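Local coordinates for protein glutamate racemase (Campylobacter jejuni, PDB 3UHF) that belongs to the Asp/Glu/Hydantoin racemase family of alpha/beta enzymes, with two parallel beta sheets flanked by helices and D-glutamic acid bound in its pocket, at residues A[89-94]-A[112-117]; A[35-40]-A[52-57]; A[74-79]-A[103-108]; A[117-122]-A[229-234]. All coordinates share one frame; numbering follows the deposited sequence.

How the interactions relate
Interactions 1, 2 and 4 are buried, 1 and 2 on the same five-stranded parallel sheet, whereas interaction 3 sits about 17 Å from the chain centre, measured from its own centre, and is only partly buried. Interaction 1 is the one ruled by backbone hydrogen bonds; 2 and 3 are mainly side-chain packing, and 4 adds a bridging water. Helix 102-108 of interaction 3 covers strand 89-92 of interaction 1, with Leu105 CD1 3.7 Å from Ile92 CD1. Interactions 1 and 4 share Ile117, and their rings Tyr114 and Phe234 meet. Ala93 and Val39 bring interactions 1 and 2 together; 3 and 4 do not touch.

Interaction 1: residues A[89-94]-A[112-117]; sequences MLIIAC and PVYGVI. With DGL (D-glutamic acid), chain C.
Leu90 with Val113 and Ile91 with Tyr114 form parallel bridges between strands 89-92 and 113-114, the latter outermost in the five-stranded sheet; the helices joining them complete a beta-alpha-beta crossover. Three backbone hydrogen bonds set the register: Leu90 N to Pro112 O and Tyr114 N to Leu90 O, each 3.0 Å, and Ile92 N to Tyr114 O at 2.7 Å with 169° at the hydrogen. Leu90 O also receives a CA-H...O contact from Val113.

Apolar packing differs between the two faces. On that of Leu90 and Val113, Ile92 CG1 meets Val113 CG1 at 3.9 Å. On that of Ile91 and Tyr114, Met89 makes a Met-aromatic contact: its SD lies 5.1 Å from the Tyr114 ring centroid and 84° off the ring normal, thus at the edge. With CG between backbone N and carbonyl carbon (chi1 78°), the extended Met89 chain reaches this edge, while Tyr114 OH is hydrogen-bonded to Glu239.

Past the strands, Val116 CG1 packs 3.6 Å from Ile92 O. Cys94, N-cap of the next helix, belongs to the ligand pocket, and its SG stands 3.2 Å from N of D-glutamic acid.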
loop_
_atom_site.group_PDB
_atom_site.type_symbol
_atom_site.label_atom_id
_atom_site.label_comp_id
_atom_site.label_asym_id
_atom_site.label_seq_id
_atom_site.Cartn_x
_atom_site.Cartn_y
_atom_site.Cartn_z
ATOM N N MET A 89 -16.479 2.781 2.385
ATOM C CA MET A 89 -15.270 3.582 2.323
ATOM C C MET A 89 -14.306 3.018 1.283
ATOM O O MET A 89 -14.452 1.882 0.825
ATOM C CB MET A 89 -14.585 3.692 3.687
ATOM C CG MET A 89 -13.790 2.494 4.118
ATOM S SD MET A 89 -13.058 2.765 5.757
ATOM C CE MET A 89 -12.581 1.103 6.178
ATOM N N LEU A 90 -13.334 3.833 0.907
ATOM C CA LEU A 90 -12.363 3.447 -0.103
ATOM C C LEU A 90 -10.957 3.519 0.465
ATOM O O LEU A 90 -10.545 4.545 1.021
ATOM C CB LEU A 90 -12.471 4.359 -1.319
ATOM C CG LEU A 90 -11.399 4.129 -2.389
ATOM C CD1 LEU A 90 -11.464 2.702 -2.914
ATOM C CD2 LEU A 90 -11.564 5.132 -3.524
ATOM N N ILE A 91 -10.222 2.424 0.310
ATOM C CA ILE A 91 -8.834 2.365 0.716
ATOM C C ILE A 91 -7.952 2.437 -0.523
ATOM O O ILE A 91 -8.099 1.631 -1.453
ATOM C CB ILE A 91 -8.514 1.057 1.454
ATOM C CG1 ILE A 91 -9.457 0.864 2.639
ATOM C CG2 ILE A 91 -7.049 1.042 1.902
ATOM C CD1 ILE A 91 -9.501 2.056 3.569
ATOM N N ILE A 92 -7.063 3.419 -0.545
ATOM C CA ILE A 92 -6.071 3.531 -1.617
ATOM C C ILE A 92 -4.829 2.756 -1.176
ATOM O O ILE A 92 -4.011 3.264 -0.410
ATOM C CB ILE A 92 -5.704 5.007 -1.879
ATOM C CG1 ILE A 92 -6.979 5.843 -2.093
ATOM C CG2 ILE A 92 -4.756 5.137 -3.071
ATOM C CD1 ILE A 92 -7.849 5.353 -3.247
ATOM N N ALA A 93 -4.720 1.507 -1.627
ATOM C CA ALA A 93 -3.614 0.629 -1.242
ATOM C C ALA A 93 -2.295 1.156 -1.786
ATOM O O ALA A 93 -1.234 0.906 -1.228
ATOM C CB ALA A 93 -3.859 -0.805 -1.762
ATOM N N CYS A 94 -2.382 1.878 -2.894
ATOM C CA CYS A 94 -1.213 2.313 -3.649
ATOM C C CYS A 94 -0.510 3.474 -2.950
ATOM O O CYS A 94 -1.134 4.494 -2.676
ATOM C CB CYS A 94 -1.665 2.750 -5.038
ATOM S SG CYS A 94 -0.316 3.247 -6.131
ATOM N N PRO A 112 -15.622 8.043 3.362
ATOM C CA PRO A 112 -14.213 8.202 3.736
ATOM C C PRO A 112 -13.267 7.574 2.720
ATOM O O PRO A 112 -13.573 6.518 2.166
ATOM C CB PRO A 112 -14.118 7.449 5.066
ATOM C CG PRO A 112 -15.509 7.511 5.633
ATOM C CD PRO A 112 -16.422 7.442 4.446
ATOM N N VAL A 113 -12.139 8.234 2.486
ATOM C CA VAL A 113 -11.082 7.714 1.626
ATOM C C VAL A 113 -9.780 7.774 2.411
ATOM O O VAL A 113 -9.400 8.836 2.905
ATOM C CB VAL A 113 -10.954 8.538 0.345
ATOM C CG1 VAL A 113 -9.817 8.000 -0.548
ATOM C CG2 VAL A 113 -12.283 8.546 -0.417
ATOM N N TYR A 114 -9.111 6.633 2.548
ATOM C CA TYR A 114 -7.853 6.554 3.292
ATOM C C TYR A 114 -6.768 5.977 2.403
ATOM O O TYR A 114 -7.023 5.015 1.675
ATOM C CB TYR A 114 -8.007 5.648 4.512
ATOM C CG TYR A 114 -8.973 6.196 5.541
ATOM C CD1 TYR A 114 -8.646 7.322 6.283
ATOM C CD2 TYR A 114 -10.209 5.599 5.755
ATOM C CE1 TYR A 114 -9.526 7.842 7.225
ATOM C CE2 TYR A 114 -11.101 6.114 6.701
ATOM C CZ TYR A 114 -10.746 7.231 7.425
ATOM O OH TYR A 114 -11.613 7.744 8.358
ATOM N N GLY A 115 -5.574 6.568 2.474
ATOM C CA GLY A 115 -4.390 6.051 1.796
ATOM C C GLY A 115 -3.558 5.297 2.817
ATOM O O GLY A 115 -4.045 5.027 3.927
ATOM N N VAL A 116 -2.319 4.962 2.465
ATOM C CA VAL A 116 -1.472 4.157 3.334
ATOM C C VAL A 116 -0.275 4.914 3.914
ATOM O O VAL A 116 0.497 4.357 4.693
ATOM C CB VAL A 116 -0.961 2.891 2.609
ATOM C CG1 VAL A 116 -2.109 1.902 2.386
ATOM C CG2 VAL A 116 -0.284 3.265 1.272
ATOM N N ILE A 117 -0.114 6.180 3.548
ATOM C CA ILE A 117 1.077 6.911 3.972
ATOM C C ILE A 117 0.992 7.367 5.435
ATOM O O ILE A 117 1.925 7.141 6.206
ATOM C CB ILE A 117 1.376 8.099 3.038
ATOM C CG1 ILE A 117 1.706 7.561 1.639
ATOM C CG2 ILE A 117 2.533 8.917 3.574
ATOM C CD1 ILE A 117 1.938 8.632 0.595
HETATM N N DGL C . 1.284 0.479 -6.415
HETATM C CA DGL C . 2.509 1.274 -6.547
HETATM C C DGL C . 2.938 1.807 -5.189
HETATM O O DGL C . 2.536 1.281 -4.142
HETATM C CB DGL C . 3.643 0.438 -7.138
HETATM C CG DGL C . 3.423 0.072 -8.605
HETATM C CD DGL C . 3.298 1.316 -9.458
HETATM O OE1 DGL C . 2.161 1.654 -9.860
HETATM O OE2 DGL C . 4.332 1.977 -9.690
HETATM O OXT DGL C . 3.721 2.746 -5.124
#

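Interaction 2: residues A[35-40]-A[52-57]; sequences GGLSVL and IIYYGD
Within the beta-alpha-beta unit made by strand 26-31, helix 37-45 and strand 51-56, Tyr54 points from the second strand at the first turn of the helix and meets Gly36, Leu37 and Leu40. Its CG is anti to the backbone N (chi1 -176°), which sends the ring outward from the strand until its hydroxyl reaches the helix start. There OH lies 3.2 Å from CA of Gly36, where no side chain stands in its way, while Gly36 C approaches the ring edge, 3.6 Å from Tyr54 CE1.

Leu37 CD2 sits over one face of the ring, 4.1 Å from its centroid and 11° off the normal, a CH-pi contact. One turn on, Leu40 splits its two methyls: CD2 comes to Tyr54 CD1 at 4.2 Å on an oblique line, and CD1 presses on Ile52 CG2 at 3.6 Å as the two side chains run past each other in opposite directions. Phe252 of strand 249-254 packs on both leucines.

Although Gly36 N and Leu37 N are near the hydroxyl, their angles are too poor for hydrogen bonds. The buried OH is instead bonded to Gly33 O, so its polar demand is met at the helix entrance while the leucine methyls give its ring an apolar face and flank.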
loop_
_atom_site.group_PDB
_atom_site.type_symbol
_atom_site.label_atom_id
_atom_site.label_comp_id
_atom_site.label_asym_id
_atom_site.label_seq_id
_atom_site.Cartn_x
_atom_site.Cartn_y
_atom_site.Cartn_z
ATOM N N GLY A 35 0.058 -5.173 -7.168
ATOM C CA GLY A 35 0.825 -5.004 -5.947
ATOM C C GLY A 35 -0.059 -4.818 -4.731
ATOM O O GLY A 35 0.241 -5.329 -3.645
ATOM N N GLY A 36 -1.160 -4.095 -4.927
ATOM C CA GLY A 36 -2.096 -3.776 -3.857
ATOM C C GLY A 36 -2.697 -4.978 -3.149
ATOM O O GLY A 36 -3.307 -4.845 -2.080
ATOM N N LEU A 37 -2.536 -6.155 -3.739
ATOM C CA LEU A 37 -2.932 -7.390 -3.070
ATOM C C LEU A 37 -2.233 -7.550 -1.706
ATOM O O LEU A 37 -2.754 -8.215 -0.816
ATOM C CB LEU A 37 -2.661 -8.601 -3.975
ATOM C CG LEU A 37 -3.524 -8.699 -5.243
ATOM C CD1 LEU A 37 -3.050 -9.836 -6.165
ATOM C CD2 LEU A 37 -5.016 -8.856 -4.912
ATOM N N SER A 38 -1.060 -6.943 -1.535
ATOM C CA SER A 38 -0.358 -7.062 -0.262
ATOM C C SER A 38 -1.146 -6.358 0.850
ATOM O O SER A 38 -1.148 -6.796 2.010
ATOM C CB SER A 38 1.073 -6.522 -0.351
ATOM O OG SER A 38 1.087 -5.122 -0.558
ATOM N N VAL A 39 -1.822 -5.274 0.479
ATOM C CA VAL A 39 -2.692 -4.546 1.394
ATOM C C VAL A 39 -3.999 -5.304 1.578
ATOM O O VAL A 39 -4.493 -5.449 2.703
ATOM C CB VAL A 39 -2.972 -3.112 0.889
ATOM C CG1 VAL A 39 -4.008 -2.421 1.775
ATOM C CG2 VAL A 39 -1.675 -2.305 0.870
ATOM N N LEU A 40 -4.551 -5.807 0.478
ATOM C CA LEU A 40 -5.771 -6.607 0.556
ATOM C C LEU A 40 -5.591 -7.768 1.533
ATOM O O LEU A 40 -6.474 -8.052 2.349
ATOM C CB LEU A 40 -6.160 -7.138 -0.821
ATOM C CG LEU A 40 -7.465 -7.936 -0.830
ATOM C CD1 LEU A 40 -8.630 -7.013 -0.534
ATOM C CD2 LEU A 40 -7.667 -8.659 -2.163
ATOM N N ILE A 52 -15.256 -6.966 0.165
ATOM C CA ILE A 52 -14.237 -6.055 -0.332
ATOM C C ILE A 52 -14.181 -6.119 -1.857
ATOM O O ILE A 52 -14.075 -7.204 -2.436
ATOM C CB ILE A 52 -12.849 -6.400 0.227
ATOM C CG1 ILE A 52 -12.854 -6.403 1.760
ATOM C CG2 ILE A 52 -11.816 -5.416 -0.296
ATOM C CD1 ILE A 52 -11.516 -6.767 2.374
ATOM N N ILE A 53 -14.279 -4.958 -2.497
ATOM C CA ILE A 53 -14.154 -4.867 -3.950
ATOM C C ILE A 53 -12.771 -4.330 -4.266
ATOM O O ILE A 53 -12.461 -3.190 -3.922
ATOM C CB ILE A 53 -15.193 -3.895 -4.557
ATOM C CG1 ILE A 53 -16.607 -4.177 -4.021
ATOM C CG2 ILE A 53 -15.147 -3.933 -6.087
ATOM C CD1 ILE A 53 -17.099 -5.577 -4.259
ATOM N N TYR A 54 -11.941 -5.154 -4.910
ATOM C CA TYR A 54 -10.588 -4.758 -5.315
ATOM C C TYR A 54 -10.584 -4.386 -6.797
ATOM O O TYR A 54 -11.147 -5.098 -7.620
ATOM C CB TYR A 54 -9.591 -5.904 -5.069
ATOM C CG TYR A 54 -8.141 -5.567 -5.374
ATOM C CD1 TYR A 54 -7.282 -5.119 -4.371
ATOM C CD2 TYR A 54 -7.626 -5.701 -6.664
ATOM C CE1 TYR A 54 -5.959 -4.815 -4.638
ATOM C CE2 TYR A 54 -6.291 -5.392 -6.939
ATOM C CZ TYR A 54 -5.469 -4.951 -5.921
ATOM O OH TYR A 54 -4.151 -4.644 -6.166
ATOM N N TYR A 55 -9.968 -3.256 -7.118
ATOM C CA TYR A 55 -9.813 -2.837 -8.502
ATOM C C TYR A 55 -8.365 -2.447 -8.726
ATOM O O TYR A 55 -7.815 -1.619 -7.992
ATOM C CB TYR A 55 -10.728 -1.654 -8.831
ATOM C CG TYR A 55 -10.518 -1.080 -10.229
ATOM C CD1 TYR A 55 -10.741 -1.851 -11.365
ATOM C CD2 TYR A 55 -10.127 0.235 -10.407
ATOM C CE1 TYR A 55 -10.556 -1.323 -12.646
ATOM C CE2 TYR A 55 -9.946 0.773 -11.669
ATOM C CZ TYR A 55 -10.156 -0.009 -12.787
ATOM O OH TYR A 55 -9.973 0.541 -14.040
ATOM N N GLY A 56 -7.739 -3.059 -9.731
ATOM C CA GLY A 56 -6.363 -2.744 -10.066
ATOM C C GLY A 56 -6.304 -2.229 -11.494
ATOM O O GLY A 56 -6.905 -2.822 -12.382
ATOM N N ASP A 57 -5.608 -1.113 -11.713
ATOM C CA ASP A 57 -5.568 -0.500 -13.053
ATOM C C ASP A 57 -4.466 -1.143 -13.902
ATOM O O ASP A 57 -3.533 -0.485 -14.372
ATOM C CB ASP A 57 -5.362 1.013 -12.943
ATOM C CG ASP A 57 -5.513 1.730 -14.280
ATOM O OD1 ASP A 57 -6.005 1.109 -15.260
ATOM O OD2 ASP A 57 -5.146 2.923 -14.341
#

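Interaction 3: residues A[74-79]-A[103-108]; sequences FCLEAL and DALRAK
Leu105, the residue with the most surface buried here, pushes its CD2 methyl between Cys75, Leu76 and Leu79 of the facing helix. That methyl is 3.7 Å from Cys75 O, 3.9 Å from Leu79 CB and 4.2 Å from Leu76 CD2, so a single branch touches three residues spanning one helical turn. The other branch, CD1, is directed to the sheet, where it packs on Ile92.

Leu79 answers from the next turn. Its CG stands anti to the backbone N (chi1 -177°), which stretches the side chain across the gap. There CD2 rests against Lys108 CG at 3.7 Å and close to Leu105 O at 3.8 Å. Only the aliphatic root of Lys108 takes part, since the bent chain carries its ammonium end away from the contact. Phe111, in the loop after helix 102-108, also touches Leu79.

Leu76 works along the partly exposed margin. Its CD2 lies 3.8 Å from Ala104 O and 4.3 Å from Ala104 CB, where the small alanine lets the leucine come in against the backbone.

The short helical axes approach to 9.8 Å and run in similar directions, 30° apart (signed crossing angle -30°). Cys75 on Phe30 and Leu105 on Ile92 place both helices on the same face of the parallel sheet. Side-by-side helices of this kind, each leading into a sheet strand, form one of the two helical layers of a three-layer alpha/beta sandwich.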
loop_
_atom_site.group_PDB
_atom_site.type_symbol
_atom_site.label_atom_id
_atom_site.label_comp_id
_atom_site.label_asym_id
_atom_site.label_seq_id
_atom_site.Cartn_x
_atom_site.Cartn_y
_atom_site.Cartn_z
ATOM N N PHE A 74 -5.888 9.416 -13.322
ATOM C CA PHE A 74 -6.190 7.988 -13.257
ATOM C C PHE A 74 -6.962 7.597 -11.978
ATOM O O PHE A 74 -7.870 6.768 -12.021
ATOM C CB PHE A 74 -4.902 7.161 -13.356
ATOM C CG PHE A 74 -4.279 7.146 -14.747
ATOM C CD1 PHE A 74 -4.909 7.770 -15.817
ATOM C CD2 PHE A 74 -3.075 6.502 -14.975
ATOM C CE1 PHE A 74 -4.349 7.756 -17.088
ATOM C CE2 PHE A 74 -2.511 6.482 -16.258
ATOM C CZ PHE A 74 -3.150 7.108 -17.307
ATOM N N CYS A 75 -6.582 8.174 -10.845
ATOM C CA CYS A 75 -7.270 7.875 -9.585
ATOM C C CYS A 75 -8.724 8.340 -9.594
ATOM O O CYS A 75 -9.618 7.636 -9.109
ATOM C CB CYS A 75 -6.532 8.498 -8.398
ATOM S SG CYS A 75 -4.927 7.724 -8.086
ATOM N N LEU A 76 -8.965 9.530 -10.129
ATOM C CA LEU A 76 -10.335 10.029 -10.225
ATOM C C LEU A 76 -11.191 9.133 -11.122
ATOM O O LEU A 76 -12.376 8.949 -10.863
ATOM C CB LEU A 76 -10.369 11.488 -10.697
ATOM C CG LEU A 76 -9.929 12.506 -9.636
ATOM C CD1 LEU A 76 -9.787 13.899 -10.235
ATOM C CD2 LEU A 76 -10.908 12.524 -8.461
ATOM N N GLU A 77 -10.591 8.562 -12.168
ATOM C CA GLU A 77 -11.313 7.605 -12.992
ATOM C C GLU A 77 -11.659 6.361 -12.184
ATOM O O GLU A 77 -12.731 5.779 -12.348
ATOM C CB GLU A 77 -10.502 7.223 -14.233
ATOM C CG GLU A 77 -10.213 8.390 -15.162
ATOM C CD GLU A 77 -9.470 7.950 -16.417
ATOM O OE1 GLU A 77 -9.166 6.744 -16.522
ATOM O OE2 GLU A 77 -9.204 8.804 -17.292
ATOM N N ALA A 78 -10.749 5.964 -11.304
ATOM C CA ALA A 78 -10.980 4.807 -10.451
ATOM C C ALA A 78 -12.146 5.084 -9.506
ATOM O O ALA A 78 -13.008 4.228 -9.286
ATOM C CB ALA A 78 -9.718 4.463 -9.665
ATOM N N LEU A 79 -12.185 6.293 -8.963
ATOM C CA LEU A 79 -13.302 6.686 -8.111
ATOM C C LEU A 79 -14.623 6.533 -8.876
ATOM O O LEU A 79 -15.591 5.983 -8.348
ATOM C CB LEU A 79 -13.116 8.120 -7.609
ATOM C CG LEU A 79 -14.182 8.645 -6.647
ATOM C CD1 LEU A 79 -14.315 7.720 -5.449
ATOM C CD2 LEU A 79 -13.854 10.060 -6.209
ATOM N N ASP A 103 -6.369 14.418 -1.782
ATOM C CA ASP A 103 -7.146 15.662 -1.751
ATOM C C ASP A 103 -8.242 15.643 -2.800
ATOM O O ASP A 103 -9.391 15.965 -2.515
ATOM C CB ASP A 103 -6.260 16.895 -1.976
ATOM C CG ASP A 103 -5.393 17.225 -0.773
ATOM O OD1 ASP A 103 -5.619 16.641 0.310
ATOM O OD2 ASP A 103 -4.474 18.061 -0.915
ATOM N N ALA A 104 -7.875 15.264 -4.020
ATOM C CA ALA A 104 -8.816 15.281 -5.131
ATOM C C ALA A 104 -9.900 14.235 -4.927
ATOM O O ALA A 104 -11.076 14.487 -5.206
ATOM C CB ALA A 104 -8.090 15.053 -6.449
ATOM N N LEU A 105 -9.501 13.061 -4.446
ATOM C CA LEU A 105 -10.449 11.980 -4.197
ATOM C C LEU A 105 -11.464 12.383 -3.139
ATOM O O LEU A 105 -12.664 12.168 -3.291
ATOM C CB LEU A 105 -9.712 10.709 -3.755
ATOM C CG LEU A 105 -8.940 9.987 -4.865
ATOM C CD1 LEU A 105 -8.056 8.901 -4.281
ATOM C CD2 LEU A 105 -9.905 9.400 -5.885
ATOM N N ARG A 106 -10.970 12.971 -2.059
ATOM C CA ARG A 106 -11.837 13.348 -0.955
ATOM C C ARG A 106 -12.788 14.477 -1.345
ATOM O O ARG A 106 -13.937 14.507 -0.912
ATOM C CB ARG A 106 -10.994 13.725 0.255
ATOM C CG ARG A 106 -10.379 12.510 0.899
ATOM C CD ARG A 106 -9.239 12.877 1.817
ATOM N NE ARG A 106 -8.773 11.711 2.552
ATOM C CZ ARG A 106 -7.587 11.630 3.139
ATOM N NH1 ARG A 106 -6.741 12.650 3.064
ATOM N NH2 ARG A 106 -7.242 10.525 3.789
ATOM N N ALA A 107 -12.313 15.391 -2.183
ATOM C CA ALA A 107 -13.152 16.495 -2.636
ATOM C C ALA A 107 -14.355 15.988 -3.428
ATOM O O ALA A 107 -15.399 16.634 -3.462
ATOM C CB ALA A 107 -12.336 17.474 -3.469
ATOM N N LYS A 108 -14.213 14.819 -4.046
ATOM C CA LYS A 108 -15.263 14.284 -4.910
ATOM C C LYS A 108 -16.132 13.248 -4.202
ATOM O O LYS A 108 -17.353 13.236 -4.360
ATOM C CB LYS A 108 -14.642 13.664 -6.163
ATOM C CG LYS A 108 -15.650 13.131 -7.166
ATOM C CD LYS A 108 -16.483 14.253 -7.755
ATOM C CE LYS A 108 -17.258 13.787 -8.984
ATOM N NZ LYS A 108 -18.367 12.847 -8.647
#

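Interaction 4: residues A[117-122]-A[229-234]; sequences IDAGVE and DAIVEF
Ala119 is the bump at the crossing of the two helices, and Ala230, Ile231 and Phe234 form the hollow that takes it. Its CB lies 3.6 Å from Phe234 CB and 3.9 Å from Ile231 CD1, with Ala230 CB also touching it. Because the filler is one methyl, the short axes come within 7.9 Å, and they cross almost perpendicularly, at 92°.

A second, smaller bump works in reverse. Ala230 CB dips toward the backbone of the other helix, 3.5 Å from Ala119 O and 3.8 Å from Gly120 CA, using the bare surface at the glycine.

Phe234 is the large wall of the hollow. Its CG lies anti to the backbone N (chi1 179°), and this carries the ring out alongside helix 117-128, past Ala119. The Glu122 carboxylate approaches it obliquely, OE1 to CD1 at 3.7 Å, with the two planes 41° apart; Asp118, modelled in two conformers, less certainly brings OD2 to the ring edge. Farther out, the ring meets that of Tyr114, tying the helix pair to the edge of the five-stranded sheet.

Beside the alanine pair, a water donates hydrogen bonds to Ala119 O and Ala230 O, 2.8 Å to each. It thus spends both hydrogens on joining the two helical backbones. Glu122 has salt-bridge partners in Lys126 and Arg238. The contact therefore couples close alanine packing with a water link and, at its margin, a carboxylate whose charge is probably balanced, at least in part, by those two bases, though Glu237 lies near.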
loop_
_atom_site.group_PDB
_atom_site.type_symbol
_atom_site.label_atom_id
_atom_site.label_comp_id
_atom_site.label_asym_id
_atom_site.label_seq_id
_atom_site.Cartn_x
_atom_site.Cartn_y
_atom_site.Cartn_z
ATOM N N ILE A 117 -0.114 6.180 3.548
ATOM C CA ILE A 117 1.077 6.911 3.972
ATOM C C ILE A 117 0.992 7.367 5.435
ATOM O O ILE A 117 1.925 7.141 6.206
ATOM C CB ILE A 117 1.376 8.099 3.038
ATOM C CG1 ILE A 117 1.706 7.561 1.639
ATOM C CG2 ILE A 117 2.533 8.917 3.574
ATOM C CD1 ILE A 117 1.938 8.632 0.595
ATOM N N ASP A 118 -0.110 8.005 5.812
ATOM C CA ASP A 118 -0.309 8.429 7.202
ATOM C C ASP A 118 -0.189 7.216 8.127
ATOM O O ASP A 118 0.538 7.246 9.134
ATOM C CB ASP A 118 -1.671 9.110 7.338
ATOM C CG ASP A 118 -1.874 9.786 8.689
ATOM O OD1 ASP A 118 -1.017 9.633 9.587
ATOM O OD2 ASP A 118 -2.912 10.473 8.849
ATOM N N ALA A 119 -0.865 6.133 7.757
ATOM C CA ALA A 119 -0.804 4.902 8.528
ATOM C C ALA A 119 0.622 4.379 8.695
ATOM O O ALA A 119 1.003 3.943 9.778
ATOM C CB ALA A 119 -1.676 3.840 7.869
ATOM N N GLY A 120 1.395 4.386 7.614
ATOM C CA GLY A 120 2.763 3.897 7.665
ATOM C C GLY A 120 3.647 4.758 8.560
ATOM O O GLY A 120 4.500 4.260 9.291
ATOM N N VAL A 121 3.456 6.068 8.499
ATOM C CA VAL A 121 4.174 6.961 9.411
ATOM C C VAL A 121 3.810 6.695 10.877
ATOM O O VAL A 121 4.693 6.590 11.741
ATOM C CB VAL A 121 3.931 8.435 9.038
ATOM C CG1 VAL A 121 4.480 9.359 10.118
ATOM C CG2 VAL A 121 4.579 8.727 7.678
ATOM N N GLU A 122 2.517 6.583 11.155
ATOM C CA GLU A 122 2.053 6.258 12.503
ATOM C C GLU A 122 2.677 4.948 13.004
ATOM O O GLU A 122 3.130 4.868 14.145
ATOM C CB GLU A 122 0.522 6.152 12.547
ATOM C CG GLU A 122 0.008 5.510 13.837
ATOM C CD GLU A 122 -1.499 5.383 13.889
ATOM O OE1 GLU A 122 -2.203 6.162 13.205
ATOM O OE2 GLU A 122 -1.975 4.498 14.629
ATOM N N ASP A 229 -0.265 -3.869 7.058
ATOM C CA ASP A 229 -0.468 -4.028 8.501
ATOM C C ASP A 229 -0.685 -2.659 9.143
ATOM O O ASP A 229 -1.467 -2.522 10.077
ATOM C CB ASP A 229 0.731 -4.721 9.143
ATOM C CG ASP A 229 0.913 -6.156 8.652
ATOM O OD1 ASP A 229 -0.073 -6.752 8.162
ATOM O OD2 ASP A 229 2.041 -6.689 8.763
ATOM N N ALA A 230 0.015 -1.646 8.639
ATOM C CA ALA A 230 -0.130 -0.291 9.171
ATOM C C ALA A 230 -1.551 0.239 8.996
ATOM O O ALA A 230 -2.130 0.807 9.925
ATOM C CB ALA A 230 0.870 0.658 8.511
ATOM N N ILE A 231 -2.110 0.076 7.799
ATOM C CA ILE A 231 -3.444 0.600 7.540
ATOM C C ILE A 231 -4.489 -0.169 8.362
ATOM O O ILE A 231 -5.484 0.406 8.783
ATOM C CB ILE A 231 -3.789 0.642 6.011
ATOM C CG1 ILE A 231 -5.088 1.411 5.743
ATOM C CG2 ILE A 231 -3.930 -0.764 5.442
ATOM C CD1 ILE A 231 -5.097 2.848 6.222
ATOM N N VAL A 232 -4.258 -1.452 8.630
ATOM C CA VAL A 232 -5.185 -2.185 9.503
ATOM C C VAL A 232 -5.283 -1.518 10.884
ATOM O O VAL A 232 -6.377 -1.272 11.388
ATOM C CB VAL A 232 -4.803 -3.676 9.671
ATOM C CG1 VAL A 232 -5.596 -4.302 10.805
ATOM C CG2 VAL A 232 -5.035 -4.449 8.364
ATOM N N GLU A 233 -4.140 -1.202 11.483
ATOM C CA GLU A 233 -4.146 -0.605 12.820
ATOM C C GLU A 233 -4.776 0.788 12.795
ATOM O O GLU A 233 -5.519 1.175 13.698
ATOM C CB GLU A 233 -2.725 -0.536 13.370
ATOM C CG GLU A 233 -2.075 -1.900 13.513
ATOM C CD GLU A 233 -2.898 -2.821 14.405
ATOM O OE1 GLU A 233 -3.159 -2.442 15.569
ATOM O OE2 GLU A 233 -3.297 -3.912 13.938
ATOM N N PHE A 234 -4.455 1.530 11.743
ATOM C CA PHE A 234 -4.995 2.863 11.497
ATOM C C PHE A 234 -6.521 2.849 11.404
ATOM O O PHE A 234 -7.202 3.686 12.009
ATOM C CB PHE A 234 -4.356 3.394 10.198
ATOM C CG PHE A 234 -4.820 4.767 9.774
ATOM C CD1 PHE A 234 -4.035 5.883 10.024
ATOM C CD2 PHE A 234 -6.009 4.931 9.084
ATOM C CE1 PHE A 234 -4.440 7.138 9.617
ATOM C CE2 PHE A 234 -6.422 6.185 8.680
ATOM C CZ PHE A 234 -5.634 7.291 8.944
HETATM O O HOH W 1 -0.804 2.656 11.542
#